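Local coordinates for PDZ domain protein (Parabacteroides distasonis, PDB 4L8N) that is of unknown function but combines N-terminal and C-terminal PDZ domains with a DUF4136 domain and can bind magnesium, at residues A[135-139]-A[254-258]; A[185-191]-A[245-251]; A[308-314]-A[427-431]. Residues are numbered along the deposited sequence.

Interaction 1: A[135-139]-A[254-258]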
loop_
_atom_site.group_PDB
_atom_site.type_symbol
_atom_site.label_atom_id
_atom_site.label_comp_id
_atom_site.label_asym_id
_atom_site.label_seq_id
_atom_site.Cartn_x
_atom_site.Cartn_y
_atom_site.Cartn_z
ATOM N N VAL A 135 -11.542 -2.012 -9.202
ATOM C CA VAL A 135 -12.804 -2.135 -9.904
ATOM C C VAL A 135 -13.157 -3.616 -10.058
ATOM O O VAL A 135 -12.273 -4.478 -9.947
ATOM C CB VAL A 135 -12.832 -1.383 -11.272
ATOM C CG1 VAL A 135 -12.446 0.085 -11.094
ATOM C CG2 VAL A 135 -11.943 -2.055 -12.316
ATOM N N THR A 136 -14.453 -3.889 -10.344
ATOM C CA THR A 136 -15.009 -5.219 -10.610
ATOM C C THR A 136 -14.264 -5.845 -11.813
ATOM O O THR A 136 -13.796 -5.134 -12.711
ATOM C CB THR A 136 -16.547 -5.147 -10.816
ATOM O OG1 THR A 136 -17.056 -6.462 -11.043
ATOM C CG2 THR A 136 -16.974 -4.209 -11.976
ATOM N N SER A 137 -14.133 -7.166 -11.804
ATOM C CA SER A 137 -13.453 -7.874 -12.879
ATOM C C SER A 137 -14.431 -8.108 -14.029
ATOM O O SER A 137 -13.998 -8.447 -15.135
ATOM C CB SER A 137 -12.835 -9.177 -12.372
ATOM O OG SER A 137 -13.794 -9.978 -11.697
ATOM N N ASP A 138 -15.745 -7.869 -13.787
ATOM C CA ASP A 138 -16.801 -7.941 -14.813
ATOM C C ASP A 138 -16.661 -6.720 -15.716
ATOM O O ASP A 138 -16.458 -5.608 -15.221
ATOM C CB ASP A 138 -18.203 -8.014 -14.178
ATOM C CG ASP A 138 -18.396 -9.162 -13.200
ATOM O OD1 ASP A 138 -17.733 -10.214 -13.371
ATOM O OD2 ASP A 138 -19.211 -9.014 -12.268
ATOM N N GLY A 139 -16.744 -6.942 -17.022
ATOM C CA GLY A 139 -16.577 -5.899 -18.031
ATOM C C GLY A 139 -17.794 -5.034 -18.297
ATOM O O GLY A 139 -18.017 -4.626 -19.446
ATOM N N ILE A 254 -26.064 -6.458 -10.828
ATOM C CA ILE A 254 -25.728 -7.568 -9.907
ATOM C C ILE A 254 -25.734 -6.917 -8.520
ATOM O O ILE A 254 -24.704 -6.393 -8.089
ATOM C CB ILE A 254 -24.396 -8.323 -10.254
ATOM C CG1 ILE A 254 -24.437 -8.955 -11.662
ATOM C CG2 ILE A 254 -24.055 -9.379 -9.200
ATOM C CD1 ILE A 254 -23.081 -9.203 -12.310
ATOM N N PRO A 255 -26.910 -6.791 -7.876
ATOM C CA PRO A 255 -26.976 -6.056 -6.599
ATOM C C PRO A 255 -25.954 -6.511 -5.557
ATOM O O PRO A 255 -25.769 -7.704 -5.374
ATOM C CB PRO A 255 -28.409 -6.335 -6.122
ATOM C CG PRO A 255 -29.179 -6.517 -7.383
ATOM C CD PRO A 255 -28.251 -7.256 -8.296
ATOM N N GLY A 256 -25.276 -5.561 -4.927
ATOM C CA GLY A 256 -24.288 -5.845 -3.890
ATOM C C GLY A 256 -22.855 -5.904 -4.375
ATOM O O GLY A 256 -21.930 -5.834 -3.562
ATOM N N ARG A 257 -22.661 -6.050 -5.705
ATOM C CA ARG A 257 -21.352 -6.070 -6.371
ATOM C C ARG A 257 -20.717 -4.697 -6.275
ATOM O O ARG A 257 -21.345 -3.702 -6.640
ATOM C CB ARG A 257 -21.513 -6.488 -7.855
ATOM C CG ARG A 257 -20.254 -6.390 -8.716
ATOM C CD ARG A 257 -20.514 -6.788 -10.160
ATOM N NE ARG A 257 -21.470 -5.890 -10.814
ATOM C CZ ARG A 257 -21.710 -5.846 -12.122
ATOM N NH1 ARG A 257 -21.080 -6.667 -12.950
ATOM N NH2 ARG A 257 -22.592 -4.987 -12.610
ATOM N N VAL A 258 -19.476 -4.640 -5.767
ATOM C CA VAL A 258 -18.731 -3.389 -5.695
ATOM C C VAL A 258 -18.159 -3.147 -7.083
ATOM O O VAL A 258 -17.395 -3.978 -7.599
ATOM C CB VAL A 258 -17.651 -3.379 -4.586
ATOM C CG1 VAL A 258 -16.834 -2.090 -4.643
ATOM C CG2 VAL A 258 -18.289 -3.552 -3.213
#
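T136 lays its side chain against the outer aliphatic part of R257 and the backbone of V258: OG1 of T136 lies 3.6 Å from CD of R257, and CB of T136 sits 3.5 Å from the carbonyl O of V258. With only five residues touching and 176 Å² buried, the contact illustrates how two loops can be joined by one salt bridge and a little van der Waals packing. On one side the chain is leaving strand 123-135; on the other, I254 to R257 form a type II beta turn that leads from strand 240-250 into strand 258-268. The turn is closed by R257 N donating to I254 O at 3.2 Å, and G256, at its third position, takes the positive phi (96°) that this turn type favours there. R257 is thereby set at the end of the turn with its side chain directed at the opposing loop, where NH1 donates to OD2 of D138 at 3.1 Å in a salt bridge, the carboxylate oxygen lying near the guanidinium plane. CD1 of I254 flanks the same OD2 at 3.9 Å. Within 135-139, D138 N makes a weak 3.4 Å hydrogen bond to T136 OG1. A backbone hydrogen bond joins T136 to L259, and S137 OG bonds to Q189 OE1 of the second subunit. The charge of buried R257 is met by two carboxylates, D138 from across the contact and its stronger partner D250 from the neighbouring strand, so a charged pair joins the turn to the loop after strand 123-135.

Interaction 2: A[185-191]-A[245-251]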
loop_
_atom_site.group_PDB
_atom_site.type_symbol
_atom_site.label_atom_id
_atom_site.label_comp_id
_atom_site.label_asym_id
_atom_site.label_seq_id
_atom_site.Cartn_x
_atom_site.Cartn_y
_atom_site.Cartn_z
ATOM N N ASP A 185 -29.465 3.523 -8.768
ATOM C CA ASP A 185 -28.719 2.540 -9.560
ATOM C C ASP A 185 -27.499 2.106 -8.765
ATOM O O ASP A 185 -27.078 0.955 -8.844
ATOM C CB ASP A 185 -28.282 3.139 -10.912
ATOM C CG ASP A 185 -29.377 3.381 -11.941
ATOM O OD1 ASP A 185 -30.408 2.641 -11.917
ATOM O OD2 ASP A 185 -29.173 4.233 -12.824
ATOM N N LEU A 186 -26.957 3.049 -7.971
ATOM C CA LEU A 186 -25.770 2.896 -7.126
ATOM C C LEU A 186 -25.966 3.359 -5.709
ATOM O O LEU A 186 -26.578 4.394 -5.468
ATOM C CB LEU A 186 -24.601 3.742 -7.694
ATOM C CG LEU A 186 -24.249 3.557 -9.145
ATOM C CD1 LEU A 186 -23.403 4.705 -9.635
ATOM C CD2 LEU A 186 -23.584 2.219 -9.357
ATOM N N LEU A 187 -25.310 2.675 -4.788
ATOM C CA LEU A 187 -25.239 3.083 -3.400
ATOM C C LEU A 187 -23.789 3.505 -3.087
ATOM O O LEU A 187 -22.856 2.759 -3.417
ATOM C CB LEU A 187 -25.700 1.936 -2.506
ATOM C CG LEU A 187 -25.919 2.276 -1.027
ATOM C CD1 LEU A 187 -27.259 3.005 -0.825
ATOM C CD2 LEU A 187 -25.864 0.994 -0.175
ATOM N N ILE A 188 -23.593 4.706 -2.500
ATOM C CA ILE A 188 -22.242 5.145 -2.127
ATOM C C ILE A 188 -22.032 4.861 -0.634
ATOM O O ILE A 188 -22.895 5.163 0.190
ATOM C CB ILE A 188 -21.898 6.618 -2.543
ATOM C CG1 ILE A 188 -21.576 6.708 -4.056
ATOM C CG2 ILE A 188 -20.665 7.131 -1.798
ATOM C CD1 ILE A 188 -22.675 6.754 -4.930
ATOM N N GLN A 189 -20.900 4.233 -0.310
ATOM C CA GLN A 189 -20.505 3.878 1.052
ATOM C C GLN A 189 -19.095 4.382 1.347
ATOM O O GLN A 189 -18.191 4.237 0.527
ATOM C CB GLN A 189 -20.581 2.354 1.251
ATOM C CG GLN A 189 -20.696 1.897 2.713
ATOM C CD GLN A 189 -21.336 0.516 2.857
ATOM O OE1 GLN A 189 -20.722 -0.531 2.568
ATOM N NE2 GLN A 189 -22.594 0.484 3.316
ATOM N N THR A 190 -18.907 4.998 2.510
ATOM C CA THR A 190 -17.574 5.466 2.879
ATOM C C THR A 190 -17.124 4.800 4.138
ATOM O O THR A 190 -17.918 4.490 5.032
ATOM C CB THR A 190 -17.443 6.985 2.982
ATOM O OG1 THR A 190 -18.458 7.525 3.826
ATOM C CG2 THR A 190 -17.471 7.638 1.641
ATOM N N PHE A 191 -15.837 4.541 4.166
ATOM C CA PHE A 191 -15.149 4.006 5.310
ATOM C C PHE A 191 -13.946 4.928 5.598
ATOM O O PHE A 191 -13.394 5.564 4.698
ATOM C CB PHE A 191 -14.771 2.529 5.110
ATOM C CG PHE A 191 -13.979 2.206 3.867
ATOM C CD1 PHE A 191 -14.591 2.186 2.615
ATOM C CD2 PHE A 191 -12.637 1.864 3.950
ATOM C CE1 PHE A 191 -13.866 1.837 1.472
ATOM C CE2 PHE A 191 -11.924 1.500 2.816
ATOM C CZ PHE A 191 -12.543 1.483 1.584
ATOM N N GLY A 245 -11.864 5.883 2.384
ATOM C CA GLY A 245 -12.325 5.164 1.207
ATOM C C GLY A 245 -13.720 5.504 0.732
ATOM O O GLY A 245 -14.576 5.926 1.519
ATOM N N ILE A 246 -13.931 5.340 -0.590
ATOM C CA ILE A 246 -15.217 5.503 -1.272
ATOM C C ILE A 246 -15.528 4.138 -1.922
ATOM O O ILE A 246 -14.667 3.562 -2.603
ATOM C CB ILE A 246 -15.252 6.694 -2.291
ATOM C CG1 ILE A 246 -14.825 8.034 -1.646
ATOM C CG2 ILE A 246 -16.622 6.829 -2.974
ATOM C CD1 ILE A 246 -14.480 9.186 -2.670
ATOM N N ARG A 247 -16.751 3.631 -1.678
ATOM C CA ARG A 247 -17.241 2.366 -2.221
ATOM C C ARG A 247 -18.468 2.651 -3.068
ATOM O O ARG A 247 -19.415 3.267 -2.568
ATOM C CB ARG A 247 -17.560 1.377 -1.080
ATOM C CG ARG A 247 -17.398 -0.096 -1.452
ATOM C CD ARG A 247 -17.622 -1.022 -0.258
ATOM N NE ARG A 247 -16.385 -1.657 0.210
ATOM C CZ ARG A 247 -15.829 -1.442 1.399
ATOM N NH1 ARG A 247 -16.406 -0.626 2.273
ATOM N NH2 ARG A 247 -14.695 -2.051 1.728
ATOM N N ILE A 248 -18.442 2.258 -4.382
ATOM C CA ILE A 248 -19.599 2.476 -5.291
ATOM C C ILE A 248 -20.258 1.098 -5.548
ATOM O O ILE A 248 -19.716 0.278 -6.302
ATOM C CB ILE A 248 -19.261 3.249 -6.612
ATOM C CG1 ILE A 248 -18.705 4.669 -6.329
ATOM C CG2 ILE A 248 -20.481 3.268 -7.578
ATOM C CD1 ILE A 248 -18.302 5.508 -7.581
ATOM N N ILE A 249 -21.399 0.837 -4.877
ATOM C CA ILE A 249 -22.066 -0.469 -4.922
ATOM C C ILE A 249 -23.262 -0.486 -5.886
ATOM O O ILE A 249 -24.207 0.288 -5.727
ATOM C CB ILE A 249 -22.500 -0.932 -3.484
ATOM C CG1 ILE A 249 -21.334 -0.898 -2.473
ATOM C CG2 ILE A 249 -23.144 -2.322 -3.508
ATOM C CD1 ILE A 249 -21.676 -0.150 -1.253
ATOM N N ASP A 250 -23.236 -1.437 -6.828
ATOM C CA ASP A 250 -24.284 -1.723 -7.810
ATOM C C ASP A 250 -25.566 -2.164 -7.113
ATOM O O ASP A 250 -25.517 -3.034 -6.238
ATOM C CB ASP A 250 -23.788 -2.839 -8.742
ATOM C CG ASP A 250 -24.722 -3.334 -9.836
ATOM O OD1 ASP A 250 -25.800 -2.722 -10.027
ATOM O OD2 ASP A 250 -24.364 -4.330 -10.515
ATOM N N GLN A 251 -26.713 -1.606 -7.535
ATOM C CA GLN A 251 -28.025 -1.961 -7.003
ATOM C C GLN A 251 -28.916 -2.571 -8.070
ATOM O O GLN A 251 -29.962 -3.127 -7.729
ATOM C CB GLN A 251 -28.748 -0.737 -6.411
ATOM C CG GLN A 251 -28.023 0.035 -5.319
ATOM C CD GLN A 251 -27.717 -0.780 -4.105
ATOM O OE1 GLN A 251 -26.621 -1.312 -3.955
ATOM N NE2 GLN A 251 -28.676 -0.882 -3.210
#
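Backbone hydrogen bonding defines this antiparallel pairing of strands 186-196 and 240-250. L187 with I249, Q189 with R247 and F191 with G245 are hydrogen-bonded pairs. The shortest of their bonds runs 2.7 Å from R247 N to Q189 O. Q251 N to D185 O, 2.9 Å, extends the ladder. Intervening residues add CA-H...O contacts, as between L186 CA and I249 O at 3.3 Å. Aromatic contacts cluster at one end: the F191 ring takes CA of G245 against one face, 3.8 Å from its centroid, and the R247 guanidinium on the other in an off-centre cation-pi stack, its CZ 4.4 Å from that centroid, while R247 NE makes a salt bridge to E261. A side chain on G245 would clash with the ring. Apolar packing, such as L186 CD2 to I248 CG2 at 3.7 Å, lines the face carrying I188 and T190. Helix 158-175 packs on these two through I164, I168 and L172, while strands 147-150 and 258-268 flank the pair in the long mixed sheet.

Interaction 3: A[308-314]-A[427-431]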
loop_
_atom_site.group_PDB
_atom_site.type_symbol
_atom_site.label_atom_id
_atom_site.label_comp_id
_atom_site.label_asym_id
_atom_site.label_seq_id
_atom_site.Cartn_x
_atom_site.Cartn_y
_atom_site.Cartn_z
ATOM N N ASN A 308 -1.243 38.480 -19.529
ATOM C CA ASN A 308 -1.966 39.575 -20.196
ATOM C C ASN A 308 -2.117 39.180 -21.654
ATOM O O ASN A 308 -1.107 38.952 -22.344
ATOM C CB ASN A 308 -1.237 40.926 -20.076
ATOM C CG ASN A 308 -1.536 41.763 -18.856
ATOM O OD1 ASN A 308 -2.555 41.632 -18.164
ATOM N ND2 ASN A 308 -0.657 42.702 -18.610
ATOM N N TYR A 309 -3.377 39.043 -22.101
ATOM C CA TYR A 309 -3.735 38.662 -23.450
ATOM C C TYR A 309 -4.191 39.866 -24.286
ATOM O O TYR A 309 -5.097 40.600 -23.875
ATOM C CB TYR A 309 -4.842 37.609 -23.386
ATOM C CG TYR A 309 -5.446 37.258 -24.730
ATOM C CD1 TYR A 309 -4.771 36.431 -25.623
ATOM C CD2 TYR A 309 -6.701 37.734 -25.099
ATOM C CE1 TYR A 309 -5.322 36.100 -26.857
ATOM C CE2 TYR A 309 -7.270 37.392 -26.320
ATOM C CZ TYR A 309 -6.573 36.578 -27.200
ATOM O OH TYR A 309 -7.124 36.219 -28.404
ATOM N N THR A 310 -3.586 40.029 -25.478
ATOM C CA THR A 310 -3.926 41.062 -26.464
ATOM C C THR A 310 -4.448 40.383 -27.759
ATOM O O THR A 310 -5.288 40.943 -28.452
ATOM C CB THR A 310 -2.745 41.990 -26.768
ATOM O OG1 THR A 310 -1.795 41.287 -27.568
ATOM C CG2 THR A 310 -2.092 42.584 -25.520
ATOM N N GLY A 311 -3.939 39.199 -28.071
ATOM C CA GLY A 311 -4.341 38.449 -29.254
ATOM C C GLY A 311 -3.329 38.468 -30.374
ATOM O O GLY A 311 -3.597 37.909 -31.433
ATOM N N ILE A 312 -2.163 39.114 -30.159
ATOM C CA ILE A 312 -1.096 39.238 -31.160
ATOM C C ILE A 312 -0.242 37.965 -31.173
ATOM O O ILE A 312 0.132 37.439 -30.117
ATOM C CB ILE A 312 -0.202 40.514 -30.923
ATOM C CG1 ILE A 312 -1.013 41.823 -30.988
ATOM C CG2 ILE A 312 0.997 40.589 -31.892
ATOM C CD1 ILE A 312 -0.413 43.005 -30.146
ATOM N N SER A 313 0.069 37.495 -32.388
ATOM C CA SER A 313 0.988 36.405 -32.671
ATOM C C SER A 313 2.224 37.026 -33.366
ATOM O O SER A 313 2.073 37.937 -34.181
ATOM C CB SER A 313 0.305 35.332 -33.500
ATOM O OG SER A 313 -0.658 34.665 -32.698
ATOM N N TYR A 314 3.433 36.615 -32.973
ATOM C CA TYR A 314 4.692 37.194 -33.465
ATOM C C TYR A 314 5.441 36.201 -34.359
ATOM O O TYR A 314 5.243 34.991 -34.205
ATOM C CB TYR A 314 5.587 37.615 -32.266
ATOM C CG TYR A 314 4.919 38.548 -31.273
ATOM C CD1 TYR A 314 4.196 38.051 -30.194
ATOM C CD2 TYR A 314 5.009 39.927 -31.413
ATOM C CE1 TYR A 314 3.560 38.903 -29.293
ATOM C CE2 TYR A 314 4.386 40.789 -30.512
ATOM C CZ TYR A 314 3.675 40.274 -29.443
ATOM O OH TYR A 314 3.071 41.118 -28.538
ATOM N N ASN A 427 -2.605 48.670 -15.838
ATOM C CA ASN A 427 -2.383 47.457 -16.615
ATOM C C ASN A 427 -2.482 47.728 -18.137
ATOM O O ASN A 427 -2.098 46.873 -18.917
ATOM C CB ASN A 427 -3.350 46.353 -16.178
ATOM C CG ASN A 427 -2.964 44.962 -16.643
ATOM O OD1 ASN A 427 -1.799 44.566 -16.596
ATOM N ND2 ASN A 427 -3.933 44.196 -17.127
ATOM N N ALA A 428 -2.907 48.924 -18.556
ATOM C CA ALA A 428 -2.987 49.282 -19.976
ATOM C C ALA A 428 -1.581 49.476 -20.582
ATOM O O ALA A 428 -0.757 50.219 -20.042
ATOM C CB ALA A 428 -3.824 50.529 -20.151
ATOM N N CYS A 429 -1.304 48.773 -21.690
ATOM C CA CYS A 429 0.001 48.761 -22.361
ATOM C C CYS A 429 -0.045 49.589 -23.622
ATOM O O CYS A 429 -1.042 49.574 -24.343
ATOM C CB CYS A 429 0.442 47.328 -22.653
ATOM S SG CYS A 429 0.219 46.177 -21.259
ATOM N N THR A 430 1.039 50.324 -23.882
ATOM C CA THR A 430 1.172 51.186 -25.051
ATOM C C THR A 430 1.885 50.422 -26.140
ATOM O O THR A 430 2.995 49.936 -25.933
ATOM C CB THR A 430 1.902 52.493 -24.675
ATOM O OG1 THR A 430 1.107 53.221 -23.735
ATOM C CG2 THR A 430 2.195 53.368 -25.873
ATOM N N PHE A 431 1.243 50.318 -27.299
ATOM C CA PHE A 431 1.820 49.659 -28.464
ATOM C C PHE A 431 2.044 50.697 -29.573
ATOM O O PHE A 431 1.094 51.348 -30.024
ATOM C CB PHE A 431 0.944 48.489 -28.942
ATOM C CG PHE A 431 1.064 47.195 -28.162
ATOM C CD1 PHE A 431 0.341 47.000 -26.985
ATOM C CD2 PHE A 431 1.852 46.149 -28.634
ATOM C CE1 PHE A 431 0.412 45.785 -26.295
ATOM C CE2 PHE A 431 1.915 44.935 -27.944
ATOM C CZ PHE A 431 1.195 44.763 -26.783
#
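In the C-terminal PDZ domain, side-chain rotamers determine which groups meet between two strand ends: 308-314 carries the chain from strand 298-309 into strand 312-315, a position consistent with the carboxylate-binding loop of PDZ domains, and faces the start of strand 429-435. G311 makes the turn with a positive phi of 105°, and T310, in the p rotamer, offers OG1 to a weak 3.4 Å bond from I312 N; its stronger partner is E107. N308 (chi1 -88°) and N427 (t) bring their amides together as a reciprocal pair, N427 ND2 donating to N308 OD1 at 3.1 Å and N308 ND2 to N427 OD1 at 3.0 Å. N308 ND2 also bonds to the carbonyl of Y413. Further along, F431, with chi1 at -79° and chi2 at 83°, directs its ring among three side chains of the opposite segment. I312 (m, t) extends CD1 to within 3.7 Å of F431 CE2, and T310 CG2 lies 4.1 Å from F431 CE1. Y413 packs edge-to-face on F431 and shares a hydroxyl-to-hydroxyl bond with Y314. The m rotamer of Y314 places that same OH near the plane of the F431 ring, at its edge, 4.0 Å from CE2.

Interactions 1 and 2 form one local unit of the DUF4136 domain: their centres lie 11 Å apart, and interaction 2 is nested along the chain inside the loop that interaction 1 closes. Strand 240-250 and the turn after it link them physically, since D250 of interaction 2 bonds R257 of interaction 1 (OD2 to NH2, 2.8 Å). Interaction 3 comes later in sequence, on the opposite side of the chain's centre, about 55 Å from interaction 1 and 51 Å from interaction 2 between centres. Even so, interactions 2 and 3 reach the same mixed sheet, which extends from the DUF4136 strands to strand 429-435, consistent with the two parts being built around a common sheet.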